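Local structure of catalase (Bacillus pumilus, 4QOO) at residues Phe95-His100 and Asp110-Ala115. The protein catalyses the breakdown of hydrogen peroxide to water and oxygen at a buried haem group. Sequence-based numbering, arbitrary orientation.
Sequences FSTVIH and DPRGFA. With RCO (resorcinol), chain G; HEM (protoporphyrin IX containing Fe), chain E.
Asp110 OD2 collects the backbone N-H groups of Val98 and Ile99, both arriving from the same face of the carboxylate: Val98 N at 2.9 Å from well above its plane, Ile99 N on the syn side along a straighter line (164° at the hydrogen). A water held by His100 N gives OD2 a third hydrogen bond, while OD1 accepts from O1 of the bound resorcinol at 2.6 Å; an aspartate suits this place because its two oxygens serve turn and ligand at once. Replacement by an alanine is likely to leave both amides, the water and the resorcinol hydroxyl without their acceptor and the 98-100 turn freer to shift. Beyond this turn, strands 88-96 and 113-120 pair antiparallel in the beta-barrel of the catalase fold, Ser96 and Gly113 forming the hydrogen-bonded pair with Gly113 N 2.8 Å from Ser96 O. Glycine fits because a beta carbon would collide with Ser96 OG, which is hydrogen-bonded to His57; Gly113 CA lies 3.4 Å from the haem methyl CMD. In the adjoining non-hydrogen-bonded pair, flat rings mesh edge-to-face, Phe95 CE1 over the centre of the Phe114 ring with planes at 78°; Trp259 also meets both. The Thr97 methyl CG2 lies over one face of the Arg112 guanidinium, offset toward its rim, and NH1 bonds in that plane to Asp110 O. Standing anti to its own carbonyl carbon, Val98 CG2 is placed against Pro111, 3.2 Å from Pro111 O, a buried oxygen without a hydrogen-bonding partner, and makes aliphatic contact with CD.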
loop_
_atom_site.group_PDB
_atom_site.type_symbol
_atom_site.label_atom_id
_atom_site.label_comp_id
_atom_site.label_asym_id
_atom_site.label_seq_id
_atom_site.Cartn_x
_atom_site.Cartn_y
_atom_site.Cartn_z
ATOM N N PHE A 95 12.848 -7.699 22.048
ATOM C CA PHE A 95 13.345 -6.598 22.834
ATOM C C PHE A 95 13.662 -5.428 21.961
ATOM O O PHE A 95 13.959 -5.573 20.772
ATOM C CB PHE A 95 14.617 -6.977 23.583
ATOM C CG PHE A 95 14.459 -8.188 24.497
ATOM C CD1 PHE A 95 13.792 -8.128 25.697
ATOM C CD2 PHE A 95 15.024 -9.388 24.119
ATOM C CE1 PHE A 95 13.672 -9.257 26.476
ATOM C CE2 PHE A 95 14.975 -10.485 24.923
ATOM C CZ PHE A 95 14.301 -10.422 26.103
ATOM N N SER A 96 13.633 -4.246 22.539
ATOM C CA SER A 96 13.766 -3.031 21.747
ATOM C C SER A 96 14.173 -1.798 22.598
ATOM O O SER A 96 13.925 -1.768 23.809
ATOM C CB SER A 96 12.463 -2.791 21.003
ATOM O OG SER A 96 11.325 -2.738 21.899
ATOM N N THR A 97 14.643 -0.772 21.916
ATOM C CA THR A 97 14.536 0.572 22.393
ATOM C C THR A 97 13.207 1.181 21.993
ATOM O O THR A 97 12.309 0.445 21.563
ATOM C CB THR A 97 15.756 1.399 21.928
ATOM O OG1 THR A 97 15.740 1.560 20.524
ATOM C CG2 THR A 97 17.063 0.734 22.355
ATOM N N VAL A 98 13.047 2.498 22.152
ATOM C CA VAL A 98 11.732 3.134 21.920
ATOM C C VAL A 98 11.706 4.195 20.822
ATOM O O VAL A 98 10.919 4.073 19.874
ATOM C CB VAL A 98 11.150 3.739 23.193
ATOM C CG1 VAL A 98 9.822 4.445 22.875
ATOM C CG2 VAL A 98 10.962 2.670 24.247
ATOM N N ILE A 99 12.509 5.254 20.923
ATOM C CA ILE A 99 12.231 6.485 20.214
ATOM C C ILE A 99 12.946 6.530 18.812
ATOM O O ILE A 99 12.325 6.942 17.827
ATOM C CB ILE A 99 12.635 7.699 21.019
ATOM C CG1 ILE A 99 11.627 7.844 22.206
ATOM C CG2 ILE A 99 12.647 8.923 20.200
ATOM C CD1 ILE A 99 10.154 8.111 21.852
ATOM N N HIS A 100 14.218 6.190 18.763
ATOM C CA HIS A 100 14.951 6.369 17.508
ATOM C C HIS A 100 14.692 5.279 16.487
ATOM O O HIS A 100 14.167 4.189 16.808
ATOM C CB HIS A 100 16.423 6.603 17.794
ATOM C CG HIS A 100 16.666 7.890 18.523
ATOM N ND1 HIS A 100 16.962 9.085 17.887
ATOM C CD2 HIS A 100 16.586 8.174 19.842
ATOM C CE1 HIS A 100 17.116 10.037 18.799
ATOM N NE2 HIS A 100 16.845 9.516 19.990
ATOM N N ASP A 110 16.402 5.261 27.299
ATOM C CA ASP A 110 15.045 4.907 26.803
ATOM C C ASP A 110 14.546 3.783 27.696
ATOM O O ASP A 110 15.339 2.911 28.102
ATOM C CB ASP A 110 15.082 4.351 25.339
ATOM C CG ASP A 110 14.433 5.277 24.264
ATOM O OD1 ASP A 110 13.842 6.380 24.564
ATOM O OD2 ASP A 110 14.554 4.880 23.007
ATOM N N PRO A 111 13.228 3.670 27.836
ATOM C CA PRO A 111 12.717 2.354 28.225
ATOM C C PRO A 111 13.102 1.289 27.221
ATOM O O PRO A 111 13.384 1.623 26.071
ATOM C CB PRO A 111 11.205 2.544 28.201
ATOM C CG PRO A 111 11.008 4.003 28.189
ATOM C CD PRO A 111 12.136 4.577 27.464
ATOM N N ARG A 112 13.128 0.037 27.649
ATOM C CA ARG A 112 13.327 -1.053 26.722
ATOM C C ARG A 112 12.034 -1.891 26.634
ATOM O O ARG A 112 11.433 -2.219 27.643
ATOM C CB ARG A 112 14.481 -1.931 27.230
ATOM C CG ARG A 112 15.808 -1.689 26.537
ATOM C CD ARG A 112 16.248 -0.245 26.628
ATOM N NE ARG A 112 17.575 -0.029 26.065
ATOM C CZ ARG A 112 18.204 1.149 26.086
ATOM N NH1 ARG A 112 17.600 2.228 26.595
ATOM N NH2 ARG A 112 19.406 1.279 25.565
ATOM N N GLY A 113 11.629 -2.182 25.409
ATOM C CA GLY A 113 10.533 -3.141 25.167
ATOM C C GLY A 113 10.896 -4.549 25.527
ATOM O O GLY A 113 12.056 -4.998 25.333
ATOM N N PHE A 114 9.878 -5.285 25.946
ATOM C CA PHE A 114 10.013 -6.637 26.431
ATOM C C PHE A 114 8.695 -7.296 26.090
ATOM O O PHE A 114 7.771 -7.373 26.876
ATOM C CB PHE A 114 10.250 -6.604 27.973
ATOM C CG PHE A 114 10.810 -7.858 28.543
ATOM C CD1 PHE A 114 10.265 -9.118 28.244
ATOM C CD2 PHE A 114 11.811 -7.806 29.520
ATOM C CE1 PHE A 114 10.785 -10.275 28.836
ATOM C CE2 PHE A 114 12.328 -8.945 30.089
ATOM C CZ PHE A 114 11.840 -10.195 29.739
ATOM N N ALA A 115 8.586 -7.753 24.840
ATOM C CA ALA A 115 7.331 -8.200 24.273
ATOM C C ALA A 115 7.401 -9.726 24.141
ATOM O O ALA A 115 8.286 -10.217 23.477
ATOM C CB ALA A 115 7.101 -7.527 22.922
HETATM C C1 RCO G . 13.330 8.777 26.681
HETATM C C2 RCO G . 14.600 9.024 26.193
HETATM C C3 RCO G . 15.337 10.149 26.683
HETATM C C4 RCO G . 14.785 11.021 27.608
HETATM C C5 RCO G . 13.536 10.767 28.054
HETATM C C6 RCO G . 12.820 9.661 27.606
HETATM O O1 RCO G . 12.548 7.703 26.362
HETATM O O3 RCO G . 16.578 10.432 26.225
HETATM C CHA HEM E . 5.190 -0.927 20.094
HETATM C CHB HEM E . 1.474 2.084 20.638
HETATM C CHC HEM E . 2.360 2.099 25.457
HETATM C CHD HEM E . 5.528 -1.502 24.897
HETATM C C1A HEM E . 4.132 -0.095 19.834
HETATM C C2A HEM E . 3.662 0.196 18.524
HETATM C C3A HEM E . 2.614 1.051 18.671
HETATM C C4A HEM E . 2.440 1.273 20.074
HETATM C CMA HEM E . 1.737 1.614 17.565
HETATM C CAA HEM E . 4.215 -0.390 17.225
HETATM C CBA HEM E . 3.864 -1.907 17.226
HETATM C CGA HEM E . 4.048 -2.687 15.912
HETATM O O1A HEM E . 3.982 -3.938 15.886
HETATM O O2A HEM E . 4.216 -2.051 14.850
HETATM C C1B HEM E . 1.434 2.365 22.032
HETATM C C2B HEM E . 0.492 3.272 22.614
HETATM C C3B HEM E . 0.751 3.306 23.930
HETATM C C4B HEM E . 1.850 2.345 24.177
HETATM C CMB HEM E . -0.583 4.080 21.938
HETATM C CAB HEM E . 0.025 4.050 24.978
HETATM C CBB HEM E . -1.202 4.495 24.704
HETATM C C1C HEM E . 3.272 1.083 25.727
HETATM C C2C HEM E . 3.460 0.483 26.969
HETATM C C3C HEM E . 4.382 -0.514 26.802
HETATM C C4C HEM E . 4.715 -0.572 25.453
HETATM C CMC HEM E . 2.841 0.893 28.257
HETATM C CAC HEM E . 4.822 -1.464 27.773
HETATM C CBC HEM E . 4.031 -1.687 28.779
HETATM C C1D HEM E . 5.663 -1.588 23.512
HETATM C C2D HEM E . 6.629 -2.529 22.948
HETATM C C3D HEM E . 6.550 -2.383 21.600
HETATM C C4D HEM E . 5.540 -1.322 21.368
HETATM C CMD HEM E . 7.459 -3.446 23.825
HETATM C CAD HEM E . 7.371 -3.141 20.588
HETATM C CBD HEM E . 6.717 -4.517 20.290
HETATM C CGD HEM E . 7.559 -5.206 19.245
HETATM O O1D HEM E . 8.571 -5.853 19.635
HETATM O O2D HEM E . 7.219 -5.074 18.018
HETATM N NA HEM E . 3.364 0.528 20.775
HETATM N NB HEM E . 2.163 1.839 23.013
HETATM N NC HEM E . 3.967 0.354 24.825
HETATM N ND HEM E . 5.030 -0.886 22.550
HETATM FE FE HEM E . 3.652 0.404 22.780
HETATM O O HOH W 1 16.055 5.285 20.826
#